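Long-range contacts in probable arabinosyltransferase B (Mycobacterium tuberculosis H37Rv, PDB 7BVF), which polymerises arabinose into the arabinan of arabinogalactan, a building step of the mycobacterial cell wall: residues 540-545 and 635-639; 549-553 and 606-610; 118-123 and 134-140; 58-62 and 1074-1078. All coordinates share one frame; numbering follows the deposited sequence.

Contact 1 (540-545 and 635-639); sequences RFGFLI and LLALC
R540 and L544 face C639 and L635 across two helix segments that run roughly antiparallel, their N-to-C directions 153° apart and their axes 10.2 Å from each other at closest approach. The joint is mostly aliphatic, as befits helices predicted to span the membrane in this GT-C glycosyltransferase. L635 does much of the filling: with CG anti to the backbone N (chi1 172°), its branch reaches the partner helix at L544 and I545, where CD1 packs 3.7 Å from L544 CB while CD2 comes to 4.2 Å from I545 CD1. L544 in turn sends CD1 to 3.8 Å from L638 CD2, the two leucines crossing at about a right angle. C639, small enough for a closer backbone approach, lays SG near the plane of the F541 ring at its edge, and that sulfur is 3.8 Å from F541 CB. I545 CB lies over one face of the same ring. At the polar end, the long aliphatic shaft of R540 lets it run out extended across L638 and bring NH2 to 3.1 Å from L638 O, in the last turn of helix 622-639. Beyond the pair, F541 and L636 rest on V710 and M714 of helix 706-727, I545 on V390 of helix 381-395, and L636 on F672 of helix 668-687; an aromatic side chain of another protein chain packs on L638.

Contact 2 (549-553 and 606-610); sequences CLFTA and MAALT
Where C549 meets M606 and T610, the flat group is the backbone carbonyl of M606, and its oxygen takes two donors from opposite faces of its plane: the T610 N-H of the ordinary helical bond, and the T610 hydroxyl, with OG1 3.1 Å from M606 O and tilted 34° from that plane. This is helix-helix packing inside the GT-C transmembrane bundle, the two segments crossing at 40° with axes 9.3 Å apart. A threonine suits an apolar interior here because its hydroxyl is spent on its own helix, so its methyl and CB can face the neighbouring helix. C549 CB lies 3.3 Å from T610 OG1, and the C549 SG lies beside A607 CA. The methyls of the two threonines meet as their side chains cross obliquely, T552 CG2 3.7 Å from T610 CG2. M606 fills the other flank; its CG lies 4.1 Å from L550 CA, and beyond the interface L550 and M606 both touch I578 of helix 570-584. Flexible and unbranched, M606 leaves its backbone with CG anti to N and then bends at chi2 (76°), which carries the methyl CE to 3.6 Å from A553 CB.

Contact 3 (118-123 and 134-140); sequences VSAQRV and SVPREQV
V123 and V135 hold the tight part of this contact, pairing across the antiparallel hairpin of strands 122-126 and 131-136. They form a hydrogen-bonded pair: V123 N donates to V135 O and V135 N to V123 O, each at 2.9 Å. Beta-branched valines suit the extended backbone, and both side chains lie on the same face of the sheet. V123 CG1 is anti to its backbone N (chi1 -176°), and the other branch, CG2, then meets V140 CG2 at 3.6 Å, tying the strand to the short helix 137-140. P136, at the N-cap position of that helix, has no N-H to give and pairs with R122 in a non-hydrogen-bonded position. The chain that leads into R122 makes a type I turn from S119, and S119 OG donates to R122 O at 3.1 Å, in the carbonyl plane on a lone pair, which braces the turn.

Toward solvent the fit slackens. R137 N reaches Q121 O by a weak bond of 3.5 Å, and the exposed Q121 and E138 side chains come near each other without bonding. R137 bridges the two regimes: fully extended, it runs along the turn, places V118 CG1 over one face of its guanidinium and A120 CA at the edge, and its NH2 makes a weak bond to P92 O. R122 turns outward, and its NH2 is hydrogen-bonded to the backbone of another protein chain. Within the concanavalin-like domain, V118 and V140 both pack on V88 of helix 85-89, while V135 touches F161 and V140 touches L164.

Contact 4 (58-62 and 1074-1078); sequences WPQRG and PPAQL
Q60 and R61 meet A1076, Q1077 and P1074 where two loops run close beside a four-stranded antiparallel sheet. One loop follows strand 49-56, the other leads into strand 1080-1084, and those strands are neighbours in the sheet; the C-terminal part of the chain thus supplies the outermost strand, within this chain, beside the concanavalin-like N-terminal part. Amide packing comes first. Q60, bent at chi2 (-59°), passes the extended Q1077 in the opposite direction, their amide planes 43° apart; Q60 NE2 lies 3.7 Å from Q1077 O without a bond being formed, and the same nitrogen is 3.6 Å from A1076 CB. The small A1076 side chain fits beside the glutamine amide. The second kind is van der Waals contact between R61 and the Q1077 amide, which lies aslant it, guanidinium and amide planes 40° apart, with Q1077 NE2 3.3 Å from R61 CD. R61 NH1 and Q1077 NE2, 3.5 Å apart, are both donors and do not bond to each other. Such long, flexible side chains suit a surface seam, where their polar ends can probably be hydrated. L1078 shares backbone hydrogen bonds with M55, tying its loop to strand 49-56; within the other loop W58 NE1 is bonded to G65 O. Third, R61, bent at chi2 and chi3, turns its guanidinium edge to a proline ring, with R61 NH2 3.7 Å from P1074 CG, which lies in the guanidinium plane.

In the fold
Contacts 1 and 2 share helix 537-559 and lie 14 Å apart between centres; contact 2 is nested inside the loop that contact 1 closes. They belong to the membrane bundle, close to bound cardiolipin: the side chains of L638 and L550 are about 8 Å and 7 Å from such a lipid. Contacts 3 and 4 lie on the opposite side of the chain's centre, 29 Å apart between centres, with nearest atoms about 11 Å apart. Contact 4 closes a loop enclosing the other three, and its centre is 62 Å from that of contact 1. None of the four supplies a residue to the ethambutol pocket, which combines residues such as D299, H594 and W1028.

Contact 1 (540-545 and 635-639)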
loop_
_atom_site.group_PDB
_atom_site.type_symbol
_atom_site.label_atom_id
_atom_site.label_comp_id
_atom_site.label_asym_id
_atom_site.label_seq_id
_atom_site.Cartn_x
_atom_site.Cartn_y
_atom_site.Cartn_z
ATOM N N ARG A 540 -3.299 -3.688 18.986
ATOM C CA ARG A 540 -1.919 -4.111 18.793
ATOM C C ARG A 540 -1.375 -4.854 20.003
ATOM O O ARG A 540 -0.610 -5.813 19.848
ATOM C CB ARG A 540 -1.026 -2.903 18.516
ATOM C CG ARG A 540 -1.266 -2.209 17.205
ATOM C CD ARG A 540 -0.156 -1.222 16.946
ATOM N NE ARG A 540 -0.494 -0.268 15.902
ATOM C CZ ARG A 540 0.362 0.608 15.397
ATOM N NH1 ARG A 540 -0.025 1.443 14.448
ATOM N NH2 ARG A 540 1.608 0.647 15.836
ATOM N N PHE A 541 -1.764 -4.415 21.202
ATOM C CA PHE A 541 -1.167 -4.928 22.427
ATOM C C PHE A 541 -1.432 -6.415 22.599
ATOM O O PHE A 541 -0.532 -7.172 22.983
ATOM C CB PHE A 541 -1.702 -4.147 23.624
ATOM C CG PHE A 541 -1.082 -4.539 24.930
ATOM C CD1 PHE A 541 0.139 -4.016 25.314
ATOM C CD2 PHE A 541 -1.721 -5.426 25.775
ATOM C CE1 PHE A 541 0.711 -4.372 26.515
ATOM C CE2 PHE A 541 -1.153 -5.787 26.973
ATOM C CZ PHE A 541 0.064 -5.259 27.344
ATOM N N GLY A 542 -2.661 -6.853 22.320
ATOM C CA GLY A 542 -3.005 -8.249 22.532
ATOM C C GLY A 542 -2.109 -9.201 21.765
ATOM O O GLY A 542 -1.758 -10.272 22.262
ATOM N N PHE A 543 -1.721 -8.822 20.548
ATOM C CA PHE A 543 -0.866 -9.685 19.741
ATOM C C PHE A 543 0.609 -9.474 20.055
ATOM O O PHE A 543 1.392 -10.434 20.043
ATOM C CB PHE A 543 -1.132 -9.443 18.257
ATOM C CG PHE A 543 -0.196 -10.181 17.349
ATOM C CD1 PHE A 543 -0.280 -11.555 17.216
ATOM C CD2 PHE A 543 0.771 -9.504 16.630
ATOM C CE1 PHE A 543 0.582 -12.237 16.386
ATOM C CE2 PHE A 543 1.635 -10.180 15.798
ATOM C CZ PHE A 543 1.540 -11.549 15.676
ATOM N N LEU A 544 1.014 -8.233 20.335
ATOM C CA LEU A 544 2.427 -7.973 20.574
ATOM C C LEU A 544 2.892 -8.598 21.883
ATOM O O LEU A 544 3.991 -9.167 21.949
ATOM C CB LEU A 544 2.694 -6.470 20.567
ATOM C CG LEU A 544 2.546 -5.757 19.221
ATOM C CD1 LEU A 544 3.164 -4.375 19.280
ATOM C CD2 LEU A 544 3.164 -6.572 18.104
ATOM N N ILE A 545 2.075 -8.507 22.937
ATOM C CA ILE A 545 2.450 -9.102 24.211
ATOM C C ILE A 545 2.488 -10.619 24.129
ATOM O O ILE A 545 3.157 -11.261 24.941
ATOM C CB ILE A 545 1.497 -8.639 25.327
ATOM C CG1 ILE A 545 2.167 -8.771 26.693
ATOM C CG2 ILE A 545 0.212 -9.437 25.303
ATOM C CD1 ILE A 545 3.315 -7.821 26.901
ATOM N N LEU A 635 8.364 -2.440 23.040
ATOM C CA LEU A 635 7.057 -2.903 22.588
ATOM C C LEU A 635 5.965 -1.904 22.942
ATOM O O LEU A 635 5.064 -1.648 22.138
ATOM C CB LEU A 635 6.766 -4.275 23.196
ATOM C CG LEU A 635 5.393 -4.921 23.049
ATOM C CD1 LEU A 635 5.582 -6.399 22.808
ATOM C CD2 LEU A 635 4.546 -4.703 24.289
ATOM N N LEU A 636 6.031 -1.321 24.140
ATOM C CA LEU A 636 5.047 -0.308 24.520
ATOM C C LEU A 636 5.150 0.927 23.634
ATOM O O LEU A 636 4.131 1.478 23.199
ATOM C CB LEU A 636 5.230 0.081 25.982
ATOM C CG LEU A 636 4.462 -0.718 27.025
ATOM C CD1 LEU A 636 4.735 -0.155 28.400
ATOM C CD2 LEU A 636 2.989 -0.673 26.719
ATOM N N ALA A 637 6.375 1.387 23.371
ATOM C CA ALA A 637 6.560 2.543 22.500
ATOM C C ALA A 637 6.027 2.282 21.103
ATOM O O ALA A 637 5.517 3.198 20.452
ATOM C CB ALA A 637 8.036 2.920 22.433
ATOM N N LEU A 638 6.145 1.048 20.618
ATOM C CA LEU A 638 5.601 0.718 19.307
ATOM C C LEU A 638 4.084 0.605 19.333
ATOM O O LEU A 638 3.425 0.922 18.340
ATOM C CB LEU A 638 6.220 -0.584 18.803
ATOM C CG LEU A 638 6.056 -0.945 17.329
ATOM C CD1 LEU A 638 7.269 -1.717 16.870
ATOM C CD2 LEU A 638 4.804 -1.764 17.100
ATOM N N CYS A 639 3.517 0.158 20.453
ATOM C CA CYS A 639 2.073 -0.017 20.553
ATOM C C CYS A 639 1.342 1.314 20.684
ATOM O O CYS A 639 0.244 1.474 20.146
ATOM C CB CYS A 639 1.746 -0.921 21.740
ATOM S SG CYS A 639 -0.003 -1.228 21.991
#

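Contact 2 (549-553 and 606-610)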
loop_
_atom_site.group_PDB
_atom_site.type_symbol
_atom_site.label_atom_id
_atom_site.label_comp_id
_atom_site.label_asym_id
_atom_site.label_seq_id
_atom_site.Cartn_x
_atom_site.Cartn_y
_atom_site.Cartn_z
ATOM N N CYS A 549 6.409 -12.760 24.441
ATOM C CA CYS A 549 6.596 -13.859 25.380
ATOM C C CYS A 549 6.873 -15.171 24.660
ATOM O O CYS A 549 7.727 -15.955 25.097
ATOM C CB CYS A 549 5.375 -13.986 26.286
ATOM S SG CYS A 549 4.923 -12.460 27.134
ATOM N N LEU A 550 6.170 -15.429 23.555
ATOM C CA LEU A 550 6.413 -16.653 22.803
ATOM C C LEU A 550 7.846 -16.717 22.298
ATOM O O LEU A 550 8.474 -17.780 22.331
ATOM C CB LEU A 550 5.436 -16.756 21.635
ATOM C CG LEU A 550 5.773 -17.802 20.575
ATOM C CD1 LEU A 550 5.434 -19.187 21.077
ATOM C CD2 LEU A 550 5.044 -17.505 19.281
ATOM N N PHE A 551 8.386 -15.591 21.834
ATOM C CA PHE A 551 9.733 -15.605 21.286
ATOM C C PHE A 551 10.812 -15.534 22.353
ATOM O O PHE A 551 11.948 -15.929 22.080
ATOM C CB PHE A 551 9.909 -14.461 20.292
ATOM C CG PHE A 551 9.311 -14.741 18.948
ATOM C CD1 PHE A 551 9.568 -15.936 18.302
ATOM C CD2 PHE A 551 8.483 -13.820 18.335
ATOM C CE1 PHE A 551 9.015 -16.203 17.071
ATOM C CE2 PHE A 551 7.927 -14.083 17.103
ATOM C CZ PHE A 551 8.193 -15.274 16.471
ATOM N N THR A 552 10.503 -15.048 23.555
ATOM C CA THR A 552 11.518 -15.043 24.599
ATOM C C THR A 552 11.519 -16.312 25.438
ATOM O O THR A 552 12.509 -16.573 26.126
ATOM C CB THR A 552 11.350 -13.841 25.529
ATOM O OG1 THR A 552 12.397 -13.852 26.503
ATOM C CG2 THR A 552 10.042 -13.925 26.263
ATOM N N ALA A 553 10.444 -17.101 25.413
ATOM C CA ALA A 553 10.480 -18.381 26.112
ATOM C C ALA A 553 11.266 -19.429 25.338
ATOM O O ALA A 553 11.883 -20.313 25.942
ATOM C CB ALA A 553 9.061 -18.880 26.375
ATOM N N MET A 606 0.743 -18.355 27.844
ATOM C CA MET A 606 2.152 -18.138 27.545
ATOM C C MET A 606 2.749 -17.040 28.414
ATOM O O MET A 606 3.930 -17.113 28.778
ATOM C CB MET A 606 2.323 -17.781 26.070
ATOM C CG MET A 606 3.697 -18.073 25.522
ATOM S SD MET A 606 3.956 -19.825 25.227
ATOM C CE MET A 606 5.713 -19.937 25.507
ATOM N N ALA A 607 1.956 -16.022 28.751
ATOM C CA ALA A 607 2.449 -14.970 29.631
ATOM C C ALA A 607 2.718 -15.500 31.031
ATOM O O ALA A 607 3.689 -15.094 31.680
ATOM C CB ALA A 607 1.454 -13.819 29.679
ATOM N N ALA A 608 1.879 -16.418 31.509
ATOM C CA ALA A 608 2.084 -16.991 32.833
ATOM C C ALA A 608 3.333 -17.857 32.887
ATOM O O ALA A 608 3.927 -18.015 33.956
ATOM C CB ALA A 608 0.862 -17.804 33.248
ATOM N N LEU A 609 3.739 -18.430 31.755
ATOM C CA LEU A 609 4.958 -19.230 31.709
ATOM C C LEU A 609 6.193 -18.349 31.585
ATOM O O LEU A 609 7.216 -18.605 32.231
ATOM C CB LEU A 609 4.887 -20.215 30.545
ATOM C CG LEU A 609 6.123 -21.062 30.245
ATOM C CD1 LEU A 609 6.253 -22.192 31.247
ATOM C CD2 LEU A 609 6.070 -21.596 28.826
ATOM N N THR A 610 6.115 -17.303 30.762
ATOM C CA THR A 610 7.241 -16.385 30.645
ATOM C C THR A 610 7.498 -15.651 31.955
ATOM O O THR A 610 8.653 -15.397 32.312
ATOM C CB THR A 610 6.996 -15.393 29.514
ATOM O OG1 THR A 610 6.819 -16.110 28.289
ATOM C CG2 THR A 610 8.172 -14.457 29.370
#

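Contact 3 (118-123 and 134-140)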
loop_
_atom_site.group_PDB
_atom_site.type_symbol
_atom_site.label_atom_id
_atom_site.label_comp_id
_atom_site.label_asym_id
_atom_site.label_seq_id
_atom_site.Cartn_x
_atom_site.Cartn_y
_atom_site.Cartn_z
ATOM N N VAL A 118 -40.534 -0.607 -29.942
ATOM C CA VAL A 118 -41.320 -0.575 -31.173
ATOM C C VAL A 118 -41.219 0.805 -31.813
ATOM O O VAL A 118 -42.224 1.363 -32.266
ATOM C CB VAL A 118 -42.786 -0.967 -30.909
ATOM C CG1 VAL A 118 -43.516 -1.261 -32.210
ATOM C CG2 VAL A 118 -42.852 -2.174 -30.003
ATOM N N SER A 119 -40.022 1.389 -31.803
ATOM C CA SER A 119 -39.874 2.809 -32.093
ATOM C C SER A 119 -40.446 3.161 -33.464
ATOM O O SER A 119 -40.645 2.305 -34.329
ATOM C CB SER A 119 -38.404 3.221 -32.025
ATOM O OG SER A 119 -37.663 2.634 -33.077
ATOM N N ALA A 120 -40.683 4.460 -33.660
ATOM C CA ALA A 120 -41.462 4.958 -34.789
ATOM C C ALA A 120 -40.887 4.576 -36.147
ATOM O O ALA A 120 -41.548 4.810 -37.163
ATOM C CB ALA A 120 -41.587 6.478 -34.700
ATOM N N GLN A 121 -39.689 4.000 -36.196
ATOM C CA GLN A 121 -39.101 3.571 -37.453
ATOM C C GLN A 121 -38.844 2.072 -37.529
ATOM O O GLN A 121 -38.711 1.548 -38.640
ATOM C CB GLN A 121 -37.782 4.323 -37.704
ATOM C CG GLN A 121 -37.154 4.090 -39.071
ATOM C CD GLN A 121 -37.979 4.674 -40.201
ATOM O OE1 GLN A 121 -38.500 5.783 -40.094
ATOM N NE2 GLN A 121 -38.104 3.926 -41.291
ATOM N N ARG A 122 -38.813 1.365 -36.402
ATOM C CA ARG A 122 -38.418 -0.035 -36.436
ATOM C C ARG A 122 -38.779 -0.716 -35.125
ATOM O O ARG A 122 -38.828 -0.077 -34.068
ATOM C CB ARG A 122 -36.914 -0.172 -36.692
ATOM C CG ARG A 122 -36.070 0.466 -35.614
ATOM C CD ARG A 122 -34.599 0.463 -35.973
ATOM N NE ARG A 122 -33.798 1.098 -34.932
ATOM C CZ ARG A 122 -33.593 2.408 -34.841
ATOM N NH1 ARG A 122 -34.128 3.230 -35.732
ATOM N NH2 ARG A 122 -32.853 2.898 -33.858
ATOM N N VAL A 123 -39.019 -2.024 -35.213
ATOM C CA VAL A 123 -39.165 -2.892 -34.052
ATOM C C VAL A 123 -37.812 -3.522 -33.773
ATOM O O VAL A 123 -37.083 -3.873 -34.703
ATOM C CB VAL A 123 -40.235 -3.968 -34.307
ATOM C CG1 VAL A 123 -40.451 -4.807 -33.069
ATOM C CG2 VAL A 123 -41.529 -3.330 -34.759
ATOM N N SER A 134 -33.571 -6.745 -35.061
ATOM C CA SER A 134 -34.164 -5.479 -35.468
ATOM C C SER A 134 -34.767 -5.639 -36.855
ATOM O O SER A 134 -34.122 -6.193 -37.749
ATOM C CB SER A 134 -33.127 -4.353 -35.468
ATOM O OG SER A 134 -33.544 -3.278 -36.289
ATOM N N VAL A 135 -35.994 -5.162 -37.025
ATOM C CA VAL A 135 -36.725 -5.267 -38.286
ATOM C C VAL A 135 -37.488 -3.969 -38.530
ATOM O O VAL A 135 -38.138 -3.453 -37.608
ATOM C CB VAL A 135 -37.675 -6.476 -38.277
ATOM C CG1 VAL A 135 -38.615 -6.425 -39.460
ATOM C CG2 VAL A 135 -36.891 -7.765 -38.304
ATOM N N PRO A 136 -37.433 -3.402 -39.736
ATOM C CA PRO A 136 -38.242 -2.214 -40.033
ATOM C C PRO A 136 -39.720 -2.457 -39.765
ATOM O O PRO A 136 -40.241 -3.556 -39.959
ATOM C CB PRO A 136 -37.978 -1.964 -41.523
ATOM C CG PRO A 136 -37.312 -3.210 -42.030
ATOM C CD PRO A 136 -36.571 -3.772 -40.868
ATOM N N ARG A 137 -40.399 -1.400 -39.314
ATOM C CA ARG A 137 -41.761 -1.552 -38.817
ATOM C C ARG A 137 -42.759 -1.799 -39.939
ATOM O O ARG A 137 -43.744 -2.520 -39.739
ATOM C CB ARG A 137 -42.166 -0.320 -38.012
ATOM C CG ARG A 137 -43.503 -0.471 -37.322
ATOM C CD ARG A 137 -43.823 0.715 -36.440
ATOM N NE ARG A 137 -45.145 0.582 -35.840
ATOM C CZ ARG A 137 -45.686 1.479 -35.026
ATOM N NH1 ARG A 137 -45.013 2.576 -34.710
ATOM N NH2 ARG A 137 -46.896 1.278 -34.525
ATOM N N GLU A 138 -42.535 -1.213 -41.116
ATOM C CA GLU A 138 -43.448 -1.427 -42.230
ATOM C C GLU A 138 -43.432 -2.861 -42.737
ATOM O O GLU A 138 -44.274 -3.213 -43.569
ATOM C CB GLU A 138 -43.119 -0.472 -43.380
ATOM C CG GLU A 138 -41.796 -0.756 -44.070
ATOM C CD GLU A 138 -40.631 -0.032 -43.425
ATOM O OE1 GLU A 138 -40.796 0.484 -42.300
ATOM O OE2 GLU A 138 -39.547 0.017 -44.042
ATOM N N GLN A 139 -42.504 -3.690 -42.262
ATOM C CA GLN A 139 -42.495 -5.104 -42.607
ATOM C C GLN A 139 -43.273 -5.941 -41.600
ATOM O O GLN A 139 -44.020 -6.841 -41.994
ATOM C CB GLN A 139 -41.057 -5.614 -42.713
ATOM C CG GLN A 139 -40.928 -6.902 -43.498
ATOM C CD GLN A 139 -39.491 -7.338 -43.675
ATOM O OE1 GLN A 139 -38.572 -6.711 -43.151
ATOM N NE2 GLN A 139 -39.289 -8.421 -44.413
ATOM N N VAL A 140 -43.116 -5.663 -40.304
ATOM C CA VAL A 140 -43.895 -6.390 -39.308
ATOM C C VAL A 140 -45.356 -5.975 -39.369
ATOM O O VAL A 140 -46.244 -6.754 -39.001
ATOM C CB VAL A 140 -43.315 -6.191 -37.895
ATOM C CG1 VAL A 140 -41.833 -6.488 -37.885
ATOM C CG2 VAL A 140 -43.583 -4.788 -37.395
#

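Contact 4 (58-62 and 1074-1078)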
loop_
_atom_site.group_PDB
_atom_site.type_symbol
_atom_site.label_atom_id
_atom_site.label_comp_id
_atom_site.label_asym_id
_atom_site.label_seq_id
_atom_site.Cartn_x
_atom_site.Cartn_y
_atom_site.Cartn_z
ATOM N N TRP A 58 -46.937 -12.962 -16.542
ATOM C CA TRP A 58 -47.759 -11.765 -16.742
ATOM C C TRP A 58 -48.591 -11.944 -18.023
ATOM O O TRP A 58 -48.385 -12.919 -18.726
ATOM C CB TRP A 58 -46.752 -10.636 -16.740
ATOM C CG TRP A 58 -47.215 -9.281 -17.115
ATOM C CD1 TRP A 58 -47.683 -8.322 -16.287
ATOM C CD2 TRP A 58 -47.156 -8.702 -18.419
ATOM N NE1 TRP A 58 -47.946 -7.193 -16.995
ATOM C CE2 TRP A 58 -47.639 -7.399 -18.302
ATOM C CE3 TRP A 58 -46.766 -9.165 -19.672
ATOM C CZ2 TRP A 58 -47.733 -6.550 -19.389
ATOM C CZ3 TRP A 58 -46.842 -8.324 -20.749
ATOM C CH2 TRP A 58 -47.330 -7.040 -20.603
ATOM N N PRO A 59 -49.570 -11.095 -18.392
ATOM C CA PRO A 59 -50.732 -10.643 -17.623
ATOM C C PRO A 59 -50.994 -10.533 -16.107
ATOM O O PRO A 59 -50.919 -9.374 -15.715
ATOM C CB PRO A 59 -51.777 -11.237 -18.535
ATOM C CG PRO A 59 -51.315 -10.656 -19.838
ATOM C CD PRO A 59 -49.808 -10.629 -19.732
ATOM N N GLN A 60 -51.394 -11.604 -15.395
ATOM C CA GLN A 60 -51.691 -11.770 -13.922
ATOM C C GLN A 60 -53.198 -11.853 -13.666
ATOM O O GLN A 60 -53.678 -12.935 -13.334
ATOM C CB GLN A 60 -51.171 -10.757 -12.896
ATOM C CG GLN A 60 -49.673 -10.604 -12.764
ATOM C CD GLN A 60 -49.073 -11.914 -12.388
ATOM O OE1 GLN A 60 -49.728 -12.918 -12.458
ATOM N NE2 GLN A 60 -47.821 -11.924 -12.020
ATOM N N ARG A 61 -53.875 -10.714 -13.639
ATOM C CA ARG A 61 -55.319 -10.618 -13.486
ATOM C C ARG A 61 -56.030 -10.397 -14.811
ATOM O O ARG A 61 -57.227 -10.093 -14.818
ATOM C CB ARG A 61 -55.673 -9.492 -12.512
ATOM C CG ARG A 61 -55.734 -9.919 -11.052
ATOM C CD ARG A 61 -54.360 -9.898 -10.404
ATOM N NE ARG A 61 -53.802 -8.551 -10.341
ATOM C CZ ARG A 61 -52.563 -8.273 -9.946
ATOM N NH1 ARG A 61 -51.746 -9.250 -9.576
ATOM N NH2 ARG A 61 -52.139 -7.017 -9.921
ATOM N N GLY A 62 -55.325 -10.550 -15.928
ATOM C CA GLY A 62 -55.892 -10.246 -17.224
ATOM C C GLY A 62 -56.209 -8.773 -17.368
ATOM O O GLY A 62 -57.312 -8.409 -17.784
ATOM N N PRO A 1074 -48.025 -2.929 -8.746
ATOM C CA PRO A 1074 -48.240 -3.765 -7.565
ATOM C C PRO A 1074 -47.399 -5.024 -7.637
ATOM O O PRO A 1074 -46.981 -5.431 -8.727
ATOM C CB PRO A 1074 -49.737 -4.090 -7.640
ATOM C CG PRO A 1074 -50.027 -4.083 -9.094
ATOM C CD PRO A 1074 -49.133 -3.037 -9.709
ATOM N N PRO A 1075 -47.123 -5.666 -6.504
ATOM C CA PRO A 1075 -46.361 -6.919 -6.536
ATOM C C PRO A 1075 -47.104 -8.003 -7.302
ATOM O O PRO A 1075 -48.278 -7.875 -7.653
ATOM C CB PRO A 1075 -46.196 -7.280 -5.056
ATOM C CG PRO A 1075 -47.237 -6.498 -4.345
ATOM C CD PRO A 1075 -47.410 -5.237 -5.127
ATOM N N ALA A 1076 -46.393 -9.095 -7.558
ATOM C CA ALA A 1076 -46.876 -10.164 -8.416
ATOM C C ALA A 1076 -47.293 -11.387 -7.610
ATOM O O ALA A 1076 -46.888 -11.578 -6.462
ATOM C CB ALA A 1076 -45.800 -10.558 -9.428
ATOM N N GLN A 1077 -48.125 -12.216 -8.235
ATOM C CA GLN A 1077 -48.454 -13.537 -7.722
ATOM C C GLN A 1077 -47.465 -14.544 -8.294
ATOM O O GLN A 1077 -47.085 -14.460 -9.464
ATOM C CB GLN A 1077 -49.884 -13.917 -8.095
ATOM C CG GLN A 1077 -50.889 -12.818 -7.823
ATOM C CD GLN A 1077 -52.192 -13.028 -8.563
ATOM O OE1 GLN A 1077 -52.333 -13.969 -9.343
ATOM N NE2 GLN A 1077 -53.156 -12.150 -8.317
ATOM N N LEU A 1078 -47.053 -15.506 -7.468
ATOM C CA LEU A 1078 -45.794 -16.191 -7.708
ATOM C C LEU A 1078 -45.904 -17.615 -8.238
ATOM O O LEU A 1078 -44.877 -18.169 -8.635
ATOM C CB LEU A 1078 -44.953 -16.208 -6.428
ATOM C CG LEU A 1078 -43.458 -16.058 -6.696
ATOM C CD1 LEU A 1078 -43.205 -14.818 -7.528
ATOM C CD2 LEU A 1078 -42.678 -16.010 -5.399
#